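Local coordinates for xylose isomerase-like TIM barrel domain-containing protein (Thermus thermophilus, PDB 3AYT) that binds several zinc ions in a TIM barrel and may act as a phosphodiesterase on DNA, possibly at apurinic or apyrimidinic sites, at residues Arg167-Thr172 / Val194-Trp199; Ser97-Gly102 / His139-Glu144; Gly25-Leu30 / Ser53-Phe58. All coordinates share one frame; numbering follows the deposited sequence.

All three contacts belong to one eight-stranded TIM barrel and lie round its zinc site, contact 3 within the sheet, contacts 1 and 2 among the loops. Contact 3 pairs strands 25-29 and 52-55 and supplies the zinc ligand His55. Contact 1 joins the end of helix 163-169 to the loop carrying Asp196, whose side chain is about 3 Å from a bound zinc. Contact 2 sits further out, with the His139 side chain about 9 Å from a zinc. Contacts 1 and 2 adjoin, their centres about 13 Å apart, and probably share a hydrogen bond from Arg171 N to Pro141 O (2.9 Å). The centre of contact 3 is about 20 Å from both others.

Contact 1 of 3, residues Arg167-Thr172 / Val194-Trp199; sequences RVFSRT and VYDRHW
Val168 presses both of its methyl groups against the backbone of Val194 and Tyr195, fastening the end of helix 163-169 to a loop of the TIM barrel that follows strand 185-188. This is the tight part of the contact. With CG1 anti to the backbone N (chi1 160°), that methyl meets Val194 O at 3.2 Å. The other branch, Val168 CG2, packs on the main chain of Val194, 3.6 Å from Val194 C, and also nears Tyr195 O.

Phe169 makes the second, more open touch. Its side chain meets that of Asp196 at about a right angle, with the ring and carboxylate planes 81° apart, and the nearest pair is Phe169 CZ and Asp196 CB at 4.0 Å. The ring reaches this place because CG lies beside the backbone N, which brings its far end nearer to the loop than its base. It also meets the ring of His139.

The outer side is loose. Val194 and Tyr195 turn their side chains away from the helix and are exposed, leaving their backbone atoms to do the packing; Asp192 OD1 accepts from both of their backbone N atoms. Past them the chain bends through an inverse gamma turn centred on Asp196, in which Arg197 N makes a weak bond to Tyr195 O. The CA-CB bond of Asp196 points toward the helix, and its side chain lies about 3 Å from a bound zinc. Asp196, His198 and the helix residue His165 are all zinc ligands. Ser170 OG receives Thr172 N at 2.9 Å in an ST turn that leads the chain away. His198 NE2 lies 3.3 Å from Asp196 OD2, a weak pairing at best between two ligands of the same zinc site, with Asp196 CG in the imidazole plane at its edge.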
ATOM      1  N   ARG A 167       0.279   1.384  14.463  1.00 14.93           N
ATOM      2  CA  ARG A 167       0.800   0.985  15.780  1.00 16.13           C
ATOM      3  C   ARG A 167       2.106   1.700  16.132  1.00 16.93           C
ATOM      4  O   ARG A 167       2.262   2.222  17.240  1.00 17.18           O
ATOM      5  CB  ARG A 167       0.994  -0.540  15.843  1.00 16.23           C
ATOM      6  CG  ARG A 167       1.525  -1.091  17.189  1.00 16.80           C
ATOM      7  CD  ARG A 167       0.587  -0.721  18.355  1.00 19.49           C
ATOM      8  NE  ARG A 167       0.972  -1.347  19.622  1.00 22.58           N
ATOM      9  CZ  ARG A 167       0.377  -2.414  20.160  1.00 24.65           C
ATOM     10  NH1 ARG A 167      -0.653  -3.004  19.557  1.00 24.98           N
ATOM     11  NH2 ARG A 167       0.812  -2.894  21.320  1.00 25.90           N
ATOM     12  N   VAL A 168       3.012   1.758  15.161  1.00 17.57           N
ATOM     13  CA  VAL A 168       4.395   2.167  15.398  1.00 18.59           C
ATOM     14  C   VAL A 168       4.706   3.619  15.025  1.00 18.34           C
ATOM     15  O   VAL A 168       5.634   4.224  15.587  1.00 18.93           O
ATOM     16  CB  VAL A 168       5.358   1.179  14.680  1.00 18.80           C
ATOM     17  CG1 VAL A 168       6.724   1.791  14.463  1.00 21.17           C
ATOM     18  CG2 VAL A 168       5.461  -0.118  15.471  1.00 19.55           C
ATOM     19  N   PHE A 169       3.940   4.180  14.093  1.00 17.86           N
ATOM     20  CA  PHE A 169       4.164   5.560  13.639  1.00 17.48           C
ATOM     21  C   PHE A 169       3.103   6.589  14.060  1.00 17.38           C
ATOM     22  O   PHE A 169       3.370   7.791  14.048  1.00 17.74           O
ATOM     23  CB  PHE A 169       4.346   5.613  12.112  1.00 17.34           C
ATOM     24  CG  PHE A 169       5.478   4.768  11.597  1.00 17.08           C
ATOM     25  CD1 PHE A 169       6.728   4.783  12.221  1.00 16.88           C
ATOM     26  CD2 PHE A 169       5.307   3.977  10.470  1.00 16.87           C
ATOM     27  CE1 PHE A 169       7.775   4.003  11.737  1.00 15.68           C
ATOM     28  CE2 PHE A 169       6.348   3.188   9.980  1.00 17.83           C
ATOM     29  CZ  PHE A 169       7.588   3.205  10.615  1.00 17.30           C
ATOM     30  N   SER A 170       1.905   6.140  14.424  1.00 17.20           N
ATOM     31  CA  SER A 170       0.807   7.087  14.628  1.00 16.85           C
ATOM     32  C   SER A 170       0.488   7.356  16.100  1.00 17.34           C
ATOM     33  O   SER A 170       1.095   6.774  16.994  1.00 17.67           O
ATOM     34  CB  SER A 170      -0.451   6.629  13.876  1.00 16.73           C
ATOM     35  OG  SER A 170      -1.231   5.714  14.632  1.00 15.53           O
ATOM     36  N   ARG A 171      -0.477   8.241  16.319  1.00 17.68           N
ATOM     37  CA  ARG A 171      -1.032   8.538  17.637  1.00 18.45           C
ATOM     38  C   ARG A 171      -2.299   7.690  17.879  1.00 17.95           C
ATOM     39  O   ARG A 171      -2.949   7.816  18.919  1.00 17.93           O
ATOM     40  CB  ARG A 171      -1.317  10.049  17.725  1.00 18.93           C
ATOM     41  CG  ARG A 171      -2.405  10.485  18.696  1.00 22.10           C
ATOM     42  CD  ARG A 171      -2.545  11.999  18.752  1.00 26.41           C
ATOM     43  NE  ARG A 171      -1.376  12.597  19.381  1.00 31.54           N
ATOM     44  CZ  ARG A 171      -1.341  13.102  20.610  1.00 32.05           C
ATOM     45  NH1 ARG A 171      -2.428  13.127  21.373  1.00 33.06           N
ATOM     46  NH2 ARG A 171      -0.206  13.598  21.068  1.00 32.84           N
ATOM     47  N   THR A 172      -2.609   6.810  16.926  1.00 17.16           N
ATOM     48  CA  THR A 172      -3.801   5.947  16.960  1.00 16.92           C
ATOM     49  C   THR A 172      -3.421   4.469  16.732  1.00 16.99           C
ATOM     50  O   THR A 172      -3.614   3.940  15.629  1.00 17.13           O
ATOM     51  CB  THR A 172      -4.834   6.401  15.890  1.00 16.83           C
ATOM     52  OG1 THR A 172      -4.954   7.827  15.904  1.00 16.30           O
ATOM     53  CG2 THR A 172      -6.222   5.787  16.144  1.00 16.58           C
ATOM     54  N   VAL A 194       7.129  -1.751  18.324  1.00 23.66           N
ATOM     55  CA  VAL A 194       8.217  -0.783  18.407  1.00 23.84           C
ATOM     56  C   VAL A 194       8.706  -0.423  17.007  1.00 23.66           C
ATOM     57  O   VAL A 194       8.851   0.748  16.676  1.00 23.86           O
ATOM     58  CB  VAL A 194       9.418  -1.338  19.225  1.00 23.97           C
ATOM     59  CG1 VAL A 194      10.480  -0.242  19.429  1.00 24.77           C
ATOM     60  CG2 VAL A 194       8.951  -1.892  20.570  1.00 24.02           C
ATOM     61  N   TYR A 195       8.968  -1.446  16.200  1.00 23.92           N
ATOM     62  CA  TYR A 195       9.452  -1.263  14.836  1.00 24.10           C
ATOM     63  C   TYR A 195       8.503  -1.869  13.826  1.00 24.09           C
ATOM     64  O   TYR A 195       7.770  -2.811  14.128  1.00 24.23           O
ATOM     65  CB  TYR A 195      10.830  -1.901  14.664  1.00 24.13           C
ATOM     66  CG  TYR A 195      11.883  -1.309  15.562  1.00 24.73           C
ATOM     67  CD1 TYR A 195      12.491  -0.100  15.240  1.00 25.94           C
ATOM     68  CD2 TYR A 195      12.273  -1.955  16.736  1.00 25.62           C
ATOM     69  CE1 TYR A 195      13.459   0.455  16.058  1.00 26.34           C
ATOM     70  CE2 TYR A 195      13.247  -1.409  17.564  1.00 26.32           C
ATOM     71  CZ  TYR A 195      13.831  -0.202  17.216  1.00 26.70           C
ATOM     72  OH  TYR A 195      14.793   0.357  18.017  1.00 27.79           O
ATOM     73  N   ASP A 196       8.543  -1.330  12.614  1.00 24.05           N
ATOM     74  CA  ASP A 196       7.796  -1.875  11.496  1.00 23.99           C
ATOM     75  C   ASP A 196       8.501  -3.148  11.026  1.00 24.29           C
ATOM     76  O   ASP A 196       9.212  -3.148  10.019  1.00 24.15           O
ATOM     77  CB  ASP A 196       7.726  -0.830  10.383  1.00 23.75           C
ATOM     78  CG  ASP A 196       6.685  -1.151   9.339  1.00 23.08           C
ATOM     79  OD1 ASP A 196       5.796  -2.002   9.580  1.00 21.81           O
ATOM     80  OD2 ASP A 196       6.755  -0.529   8.264  1.00 21.30           O
ATOM     81  N   ARG A 197       8.288  -4.232  11.773  1.00 24.32           N
ATOM     82  CA  ARG A 197       9.062  -5.466  11.630  1.00 24.38           C
ATOM     83  C   ARG A 197       8.789  -6.278  10.375  1.00 24.38           C
ATOM     84  O   ARG A 197       9.675  -6.986   9.896  1.00 24.12           O
ATOM     85  CB  ARG A 197       8.869  -6.362  12.862  1.00 24.38           C
ATOM     86  CG  ARG A 197       9.511  -5.828  14.134  1.00 25.15           C
ATOM     87  CD  ARG A 197      11.032  -5.872  14.039  1.00 26.88           C
ATOM     88  NE  ARG A 197      11.671  -5.527  15.303  1.00 28.69           N
ATOM     89  CZ  ARG A 197      12.978  -5.620  15.536  1.00 30.15           C
ATOM     90  NH1 ARG A 197      13.801  -6.049  14.584  1.00 30.41           N
ATOM     91  NH2 ARG A 197      13.463  -5.283  16.727  1.00 30.38           N
ATOM     92  N   HIS A 198       7.564  -6.197   9.859  1.00 24.10           N
ATOM     93  CA  HIS A 198       7.141  -7.019   8.732  1.00 24.76           C
ATOM     94  C   HIS A 198       7.208  -8.530   9.047  1.00 25.05           C
ATOM     95  O   HIS A 198       7.540  -9.341   8.182  1.00 24.83           O
ATOM     96  CB  HIS A 198       7.950  -6.658   7.469  1.00 24.81           C
ATOM     97  CG  HIS A 198       7.567  -5.344   6.857  1.00 25.09           C
ATOM     98  ND1 HIS A 198       7.415  -5.175   5.498  1.00 26.28           N
ATOM     99  CD2 HIS A 198       7.283  -4.145   7.418  1.00 25.51           C
ATOM    100  CE1 HIS A 198       7.069  -3.925   5.247  1.00 26.56           C
ATOM    101  NE2 HIS A 198       6.978  -3.280   6.394  1.00 25.69           N
ATOM    102  N   TRP A 199       6.891  -8.902  10.288  1.00 25.76           N
ATOM    103  CA  TRP A 199       6.811 -10.322  10.665  1.00 26.44           C
ATOM    104  C   TRP A 199       5.560 -10.972  10.114  1.00 26.73           C
ATOM    105  O   TRP A 199       4.581 -10.284   9.787  1.00 26.80           O
ATOM    106  CB  TRP A 199       6.815 -10.503  12.187  1.00 26.70           C
ATOM    107  CG  TRP A 199       8.081 -10.108  12.868  1.00 27.54           C
ATOM    108  CD1 TRP A 199       9.333 -10.053  12.320  1.00 27.87           C
ATOM    109  CD2 TRP A 199       8.231  -9.740  14.246  1.00 28.84           C
ATOM    110  NE1 TRP A 199      10.246  -9.650  13.261  1.00 28.07           N
ATOM    111  CE2 TRP A 199       9.600  -9.461  14.456  1.00 29.07           C
ATOM    112  CE3 TRP A 199       7.339  -9.620  15.325  1.00 29.04           C
ATOM    113  CZ2 TRP A 199      10.102  -9.060  15.698  1.00 29.61           C
ATOM    114  CZ3 TRP A 199       7.835  -9.225  16.558  1.00 29.67           C
ATOM    115  CH2 TRP A 199       9.205  -8.948  16.735  1.00 30.77           C
TER

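Contact 2 of 3, residues Ser97-Gly102 / His139-Glu144; sequences SGIPHG and HEPHPE
Ser97 and Glu140 join two neighbouring loops of the TIM barrel, those following strands 92-96 and 132-136. The hydroxyl donates a short bond, Ser97 OG to Glu140 OE2 at 2.5 Å, and arrives from above the carboxylate plane, 36° out of it. Ser97 OG also accepts from Ile99 N at 3.1 Å, closing an ST turn. Glu140 OE2 has a second donor in water 1, which accepts from Ser97 N, while Glu140 OE1 takes the backbone N of Ser138. The buried carboxylate is thus gripped at both oxygens, and Ile99 CG2 packs 3.7 Å from Glu140 OE2. Replacing Ser97 by an alanine removes the hydroxyl, which would probably leave the Ile99 N-H without its acceptor and Glu140 OE2 without its hydroxyl donor.

Nearer solvent, waters and the two histidines share the polar work. Waters 2 and 3 both lie 2.7 Å from His139 O, where they can donate, though not all acceptors, Pro100 O among them, need be served; water 3 accepts from Gly102 N. The His101 and His139 ring planes stand 86° apart. His101 CB rests over one face of the His139 ring, 3.8 Å from its centroid, a CH-pi contact. With CG anti to the backbone N (chi1 177°), the His101 ring presents its edge, and His101 ND1 and His139 ND1 share a hydrogen bond of 3.1 Å in which either may donate.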
ATOM      1  N   SER A  97       1.055   9.201   1.391  1.00 13.22           N
ATOM      2  CA  SER A  97       0.695  10.618   1.317  1.00 13.12           C
ATOM      3  C   SER A  97       1.919  11.527   1.186  1.00 13.58           C
ATOM      4  O   SER A  97       1.823  12.624   0.626  1.00 14.02           O
ATOM      5  CB  SER A  97      -0.143  11.025   2.539  1.00 13.09           C
ATOM      6  OG  SER A  97       0.662  11.118   3.702  1.00 12.47           O
ATOM      7  N   GLY A  98       3.062  11.058   1.686  1.00 13.32           N
ATOM      8  CA  GLY A  98       4.273  11.856   1.748  1.00 13.47           C
ATOM      9  C   GLY A  98       4.423  12.664   3.030  1.00 13.38           C
ATOM     10  O   GLY A  98       5.424  13.347   3.217  1.00 13.32           O
ATOM     11  N   ILE A  99       3.431  12.597   3.916  1.00 13.67           N
ATOM     12  CA  ILE A  99       3.526  13.272   5.216  1.00 14.00           C
ATOM     13  C   ILE A  99       4.797  12.842   5.960  1.00 14.20           C
ATOM     14  O   ILE A  99       5.088  11.652   6.060  1.00 14.11           O
ATOM     15  CB  ILE A  99       2.246  13.051   6.101  1.00 13.92           C
ATOM     16  CG1 ILE A  99       2.210  14.055   7.267  1.00 14.25           C
ATOM     17  CG2 ILE A  99       2.158  11.603   6.615  1.00 13.38           C
ATOM     18  CD1 ILE A  99       0.928  13.944   8.158  1.00 13.27           C
ATOM     19  N   PRO A 100       5.570  13.814   6.474  1.00 14.81           N
ATOM     20  CA  PRO A 100       6.757  13.417   7.240  1.00 15.50           C
ATOM     21  C   PRO A 100       6.360  12.804   8.576  1.00 15.86           C
ATOM     22  O   PRO A 100       5.246  13.043   9.051  1.00 15.83           O
ATOM     23  CB  PRO A 100       7.504  14.740   7.467  1.00 15.63           C
ATOM     24  CG  PRO A 100       6.532  15.820   7.156  1.00 15.96           C
ATOM     25  CD  PRO A 100       5.511  15.263   6.222  1.00 14.49           C
ATOM     26  N   HIS A 101       7.246  12.014   9.174  1.00 16.20           N
ATOM     27  CA  HIS A 101       6.971  11.493  10.497  1.00 17.11           C
ATOM     28  C   HIS A 101       6.911  12.630  11.506  1.00 17.45           C
ATOM     29  O   HIS A 101       7.633  13.624  11.381  1.00 17.55           O
ATOM     30  CB  HIS A 101       8.020  10.476  10.945  1.00 17.36           C
ATOM     31  CG  HIS A 101       7.788   9.986  12.338  1.00 18.27           C
ATOM     32  ND1 HIS A 101       6.884   8.988  12.630  1.00 18.81           N
ATOM     33  CD2 HIS A 101       8.279  10.409  13.528  1.00 18.85           C
ATOM     34  CE1 HIS A 101       6.853   8.793  13.937  1.00 20.12           C
ATOM     35  NE2 HIS A 101       7.687   9.646  14.506  1.00 19.61           N
ATOM     36  N   GLY A 102       6.034  12.489  12.494  1.00 17.58           N
ATOM     37  CA  GLY A 102       6.061  13.368  13.661  1.00 17.99           C
ATOM     38  C   GLY A 102       5.224  14.632  13.615  1.00 17.88           C
ATOM     39  O   GLY A 102       5.361  15.492  14.490  1.00 18.44           O
ATOM     40  N   HIS A 139       2.575   7.785   8.108  1.00 12.62           N
ATOM     41  CA  HIS A 139       2.929   8.581   9.280  1.00 13.37           C
ATOM     42  C   HIS A 139       1.818   9.496   9.806  1.00 13.50           C
ATOM     43  O   HIS A 139       2.045  10.274  10.745  1.00 13.68           O
ATOM     44  CB  HIS A 139       4.234   9.367   9.012  1.00 13.78           C
ATOM     45  CG  HIS A 139       5.433   8.486   8.854  1.00 14.56           C
ATOM     46  ND1 HIS A 139       6.011   7.818   9.916  1.00 15.74           N
ATOM     47  CD2 HIS A 139       6.136   8.118   7.754  1.00 16.65           C
ATOM     48  CE1 HIS A 139       7.025   7.092   9.478  1.00 16.58           C
ATOM     49  NE2 HIS A 139       7.127   7.262   8.172  1.00 15.21           N
ATOM     50  N   GLU A 140       0.621   9.402   9.227  1.00 13.44           N
ATOM     51  CA  GLU A 140      -0.515  10.191   9.707  1.00 13.46           C
ATOM     52  C   GLU A 140      -0.773   9.831  11.166  1.00 13.47           C
ATOM     53  O   GLU A 140      -0.793   8.650  11.501  1.00 13.41           O
ATOM     54  CB  GLU A 140      -1.772   9.910   8.878  1.00 13.61           C
ATOM     55  CG  GLU A 140      -1.711  10.408   7.430  1.00 13.55           C
ATOM     56  CD  GLU A 140      -0.960   9.458   6.481  1.00 14.47           C
ATOM     57  OE1 GLU A 140      -0.513   8.370   6.905  1.00 13.53           O
ATOM     58  OE2 GLU A 140      -0.823   9.809   5.294  1.00 15.00           O
ATOM     59  N   PRO A 141      -0.956  10.842  12.040  1.00 14.07           N
ATOM     60  CA  PRO A 141      -1.212  10.568  13.460  1.00 14.54           C
ATOM     61  C   PRO A 141      -2.552   9.862  13.688  1.00 14.84           C
ATOM     62  O   PRO A 141      -2.671   9.062  14.620  1.00 15.22           O
ATOM     63  CB  PRO A 141      -1.245  11.961  14.111  1.00 14.72           C
ATOM     64  CG  PRO A 141      -0.746  12.914  13.087  1.00 14.91           C
ATOM     65  CD  PRO A 141      -0.892  12.283  11.745  1.00 13.58           C
ATOM     66  N   HIS A 142      -3.535  10.142  12.829  1.00 14.80           N
ATOM     67  CA  HIS A 142      -4.914   9.696  13.058  1.00 14.54           C
ATOM     68  C   HIS A 142      -5.733   9.566  11.760  1.00 14.51           C
ATOM     69  O   HIS A 142      -5.365  10.151  10.737  1.00 14.59           O
ATOM     70  CB  HIS A 142      -5.609  10.618  14.078  1.00 14.75           C
ATOM     71  CG  HIS A 142      -5.722  12.052  13.651  1.00 15.40           C
ATOM     72  ND1 HIS A 142      -4.799  12.676  12.838  1.00 16.08           N
ATOM     73  CD2 HIS A 142      -6.634  12.998  13.976  1.00 15.06           C
ATOM     74  CE1 HIS A 142      -5.155  13.934  12.652  1.00 15.45           C
ATOM     75  NE2 HIS A 142      -6.255  14.160  13.348  1.00 15.71           N
ATOM     76  N   PRO A 143      -6.830   8.777  11.788  1.00 14.04           N
ATOM     77  CA  PRO A 143      -7.640   8.606  10.572  1.00 14.11           C
ATOM     78  C   PRO A 143      -8.319   9.901  10.126  1.00 13.99           C
ATOM     79  O   PRO A 143      -8.615  10.078   8.941  1.00 13.42           O
ATOM     80  CB  PRO A 143      -8.681   7.543  10.974  1.00 14.15           C
ATOM     81  CG  PRO A 143      -8.678   7.540  12.483  1.00 14.51           C
ATOM     82  CD  PRO A 143      -7.268   7.882  12.874  1.00 14.19           C
ATOM     83  N   GLU A 144      -8.528  10.817  11.068  1.00 14.10           N
ATOM     84  CA  GLU A 144      -9.069  12.131  10.735  1.00 14.66           C
ATOM     85  C   GLU A 144      -8.185  12.919   9.762  1.00 14.52           C
ATOM     86  O   GLU A 144      -8.669  13.814   9.078  1.00 14.74           O
ATOM     87  CB  GLU A 144      -9.340  12.950  12.000  1.00 15.02           C
ATOM     88  CG  GLU A 144     -10.542  12.467  12.805  1.00 15.82           C
ATOM     89  CD  GLU A 144     -10.221  11.306  13.734  1.00 18.10           C
ATOM     90  OE1 GLU A 144     -11.161  10.810  14.396  1.00 18.89           O
ATOM     91  OE2 GLU A 144      -9.043  10.881  13.801  1.00 17.10           O
TER
HETATM   92  O   HOH W   1       0.482   7.907   3.976  1.00 15.45           O
HETATM   93  O   HOH W   2       3.145  12.717  10.703  1.00 15.39           O
HETATM   94  O   HOH W   3       3.932  10.180  12.708  1.00 22.65           O

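Contact 3 of 3, residues Gly25-Leu30 / Ser53-Phe58; sequences GAEVYL and SVHLPF. With ZN (zinc ion), chain E.
Glu27 reaches across to Ser53 with its CG anti to the backbone N (chi1 -176°), laying the chain beside the serine hydroxyl. Ser53 OG donates to Glu27 OE2 at 2.7 Å, meeting the anti lone pair of that oxygen. The same oxygen is bonded to His185 NE2, and OE1 to His187 NE2, so the buried carboxylate is tied to strand 185-188 across the barrel.

Further along this face, Tyr29 and His55 stand side by side, their CB atoms 4.1 Å apart. His55 is fixed at both nitrogens: ND1 donates to Leu56 O at 2.8 Å within the ring plane, which sets the ring's rotation and points NE2 at the zinc, 2.2 Å away. Water 5, Glu136 and His96 complete the site. The Tyr29 ring turns to Phe58 at an oblique 62°, Tyr29 CE1 touching Phe58 CE2 at 3.6 Å. Water 4 links Tyr29 OH to the backbone N of Phe58.

Val28 and Val54 occupy the other face, where Leu30 slants across Val54 with CD2 4.1 Å from Val54 CG1. Four backbone bonds join the two segments, the last from Leu30 N to His55 O at 3.0 Å. Such parallel pairing, with a metal ligand, His55, among the side chains of the inner face and aliphatic ones on the other, typifies adjacent strands of a beta-alpha-beta unit in a metal-binding TIM barrel.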
ATOM      1  N   GLY A  25      -1.473 -14.011  -5.170  1.00 20.92           N
ATOM      2  CA  GLY A  25      -1.364 -12.892  -6.094  1.00 19.27           C
ATOM      3  C   GLY A  25      -0.090 -12.120  -5.779  1.00 18.23           C
ATOM      4  O   GLY A  25       0.700 -12.528  -4.930  1.00 17.95           O
ATOM      5  N   ALA A  26       0.099 -10.987  -6.450  1.00 17.64           N
ATOM      6  CA  ALA A  26       1.299 -10.179  -6.256  1.00 16.56           C
ATOM      7  C   ALA A  26       0.981  -8.709  -6.002  1.00 15.95           C
ATOM      8  O   ALA A  26       0.036  -8.157  -6.563  1.00 15.87           O
ATOM      9  CB  ALA A  26       2.226 -10.308  -7.477  1.00 16.49           C
ATOM     10  N   GLU A  27       1.781  -8.078  -5.151  1.00 15.40           N
ATOM     11  CA  GLU A  27       1.832  -6.621  -5.123  1.00 15.23           C
ATOM     12  C   GLU A  27       3.276  -6.194  -5.318  1.00 14.74           C
ATOM     13  O   GLU A  27       4.094  -6.319  -4.415  1.00 14.85           O
ATOM     14  CB  GLU A  27       1.246  -6.022  -3.834  1.00 15.15           C
ATOM     15  CG  GLU A  27       1.230  -4.487  -3.875  1.00 15.35           C
ATOM     16  CD  GLU A  27       0.192  -3.867  -2.954  1.00 16.32           C
ATOM     17  OE1 GLU A  27       0.606  -3.264  -1.943  1.00 16.54           O
ATOM     18  OE2 GLU A  27      -1.030  -3.973  -3.244  1.00 17.61           O
ATOM     19  N   VAL A  28       3.565  -5.692  -6.510  1.00 14.53           N
ATOM     20  CA  VAL A  28       4.935  -5.415  -6.922  1.00 14.34           C
ATOM     21  C   VAL A  28       5.308  -3.976  -6.614  1.00 13.92           C
ATOM     22  O   VAL A  28       4.707  -3.034  -7.141  1.00 12.96           O
ATOM     23  CB  VAL A  28       5.146  -5.725  -8.421  1.00 14.40           C
ATOM     24  CG1 VAL A  28       6.642  -5.677  -8.788  1.00 14.76           C
ATOM     25  CG2 VAL A  28       4.547  -7.091  -8.761  1.00 15.83           C
ATOM     26  N   TYR A  29       6.298  -3.814  -5.745  1.00 13.97           N
ATOM     27  CA  TYR A  29       6.856  -2.495  -5.482  1.00 14.36           C
ATOM     28  C   TYR A  29       7.758  -2.089  -6.654  1.00 14.54           C
ATOM     29  O   TYR A  29       8.635  -2.850  -7.075  1.00 14.26           O
ATOM     30  CB  TYR A  29       7.609  -2.469  -4.148  1.00 14.25           C
ATOM     31  CG  TYR A  29       8.570  -1.311  -4.013  1.00 15.29           C
ATOM     32  CD1 TYR A  29       8.107  -0.017  -3.766  1.00 15.07           C
ATOM     33  CD2 TYR A  29       9.949  -1.513  -4.123  1.00 14.95           C
ATOM     34  CE1 TYR A  29       8.994   1.049  -3.647  1.00 14.80           C
ATOM     35  CE2 TYR A  29      10.839  -0.458  -4.001  1.00 15.99           C
ATOM     36  CZ  TYR A  29      10.353   0.819  -3.761  1.00 15.47           C
ATOM     37  OH  TYR A  29      11.228   1.866  -3.633  1.00 13.90           O
ATOM     38  N   LEU A  30       7.527  -0.889  -7.175  1.00 14.46           N
ATOM     39  CA  LEU A  30       8.229  -0.429  -8.363  1.00 15.12           C
ATOM     40  C   LEU A  30       9.514   0.317  -7.999  1.00 15.37           C
ATOM     41  O   LEU A  30       9.501   1.542  -7.864  1.00 15.64           O
ATOM     42  CB  LEU A  30       7.299   0.431  -9.232  1.00 14.84           C
ATOM     43  CG  LEU A  30       5.947  -0.207  -9.616  1.00 15.02           C
ATOM     44  CD1 LEU A  30       5.113   0.708 -10.523  1.00 14.85           C
ATOM     45  CD2 LEU A  30       6.143  -1.579 -10.278  1.00 15.58           C
ATOM     46  N   SER A  53      -1.340  -6.116  -8.163  1.00 14.48           N
ATOM     47  CA  SER A  53      -1.362  -4.689  -7.859  1.00 13.94           C
ATOM     48  C   SER A  53       0.082  -4.202  -7.767  1.00 13.65           C
ATOM     49  O   SER A  53       1.019  -5.013  -7.764  1.00 13.40           O
ATOM     50  CB  SER A  53      -2.097  -4.424  -6.542  1.00 13.22           C
ATOM     51  OG  SER A  53      -1.592  -5.248  -5.502  1.00 13.77           O
ATOM     52  N   VAL A  54       0.266  -2.886  -7.728  1.00 13.58           N
ATOM     53  CA  VAL A  54       1.600  -2.322  -7.529  1.00 13.39           C
ATOM     54  C   VAL A  54       1.667  -1.452  -6.280  1.00 13.41           C
ATOM     55  O   VAL A  54       0.657  -0.911  -5.826  1.00 13.57           O
ATOM     56  CB  VAL A  54       2.114  -1.502  -8.753  1.00 13.60           C
ATOM     57  CG1 VAL A  54       2.111  -2.337 -10.033  1.00 13.20           C
ATOM     58  CG2 VAL A  54       1.333  -0.179  -8.925  1.00 13.11           C
ATOM     59  N   HIS A  55       2.867  -1.342  -5.722  1.00 13.42           N
ATOM     60  CA  HIS A  55       3.159  -0.269  -4.796  1.00 13.60           C
ATOM     61  C   HIS A  55       3.979   0.766  -5.561  1.00 13.47           C
ATOM     62  O   HIS A  55       5.062   0.466  -6.067  1.00 13.23           O
ATOM     63  CB  HIS A  55       3.940  -0.777  -3.591  1.00 13.78           C
ATOM     64  CG  HIS A  55       3.875   0.136  -2.411  1.00 14.85           C
ATOM     65  ND1 HIS A  55       4.262   1.459  -2.467  1.00 14.79           N
ATOM     66  CD2 HIS A  55       3.476  -0.087  -1.134  1.00 15.27           C
ATOM     67  CE1 HIS A  55       4.094   2.013  -1.280  1.00 16.51           C
ATOM     68  NE2 HIS A  55       3.624   1.095  -0.453  1.00 16.37           N
ATOM     69  N   LEU A  56       3.453   1.979  -5.655  1.00 12.91           N
ATOM     70  CA  LEU A  56       4.165   3.057  -6.331  1.00 12.80           C
ATOM     71  C   LEU A  56       5.375   3.501  -5.504  1.00 12.50           C
ATOM     72  O   LEU A  56       5.443   3.227  -4.302  1.00 12.05           O
ATOM     73  CB  LEU A  56       3.222   4.235  -6.609  1.00 12.48           C
ATOM     74  CG  LEU A  56       2.000   3.899  -7.473  1.00 12.68           C
ATOM     75  CD1 LEU A  56       1.011   5.063  -7.482  1.00 13.82           C
ATOM     76  CD2 LEU A  56       2.398   3.505  -8.892  1.00 11.89           C
ATOM     77  N   PRO A  57       6.344   4.177  -6.146  1.00 12.68           N
ATOM     78  CA  PRO A  57       7.481   4.707  -5.395  1.00 12.72           C
ATOM     79  C   PRO A  57       7.008   5.574  -4.222  1.00 12.96           C
ATOM     80  O   PRO A  57       5.954   6.223  -4.315  1.00 12.93           O
ATOM     81  CB  PRO A  57       8.213   5.562  -6.434  1.00 12.86           C
ATOM     82  CG  PRO A  57       7.899   4.893  -7.738  1.00 12.62           C
ATOM     83  CD  PRO A  57       6.489   4.394  -7.599  1.00 12.72           C
ATOM     84  N   PHE A  58       7.765   5.560  -3.130  1.00 12.90           N
ATOM     85  CA  PHE A  58       7.433   6.375  -1.961  1.00 13.34           C
ATOM     86  C   PHE A  58       8.632   6.965  -1.220  1.00 13.31           C
ATOM     87  O   PHE A  58       8.498   7.993  -0.567  1.00 13.19           O
ATOM     88  CB  PHE A  58       6.557   5.588  -0.972  1.00 13.22           C
ATOM     89  CG  PHE A  58       7.268   4.443  -0.317  1.00 14.84           C
ATOM     90  CD1 PHE A  58       7.909   4.615   0.905  1.00 14.20           C
ATOM     91  CD2 PHE A  58       7.303   3.190  -0.930  1.00 14.88           C
ATOM     92  CE1 PHE A  58       8.577   3.553   1.516  1.00 15.77           C
ATOM     93  CE2 PHE A  58       7.961   2.123  -0.327  1.00 16.60           C
ATOM     94  CZ  PHE A  58       8.601   2.306   0.897  1.00 16.45           C
TER
HETATM   95 ZN    ZN E 255       3.540   1.224   1.779  1.00 59.35          ZN
HETATM   96  O   HOH W   4      10.368   4.433  -3.490  1.00 13.49           O
HETATM   97  O   HOH W   5       3.549  -1.042   2.081  1.00 20.30           O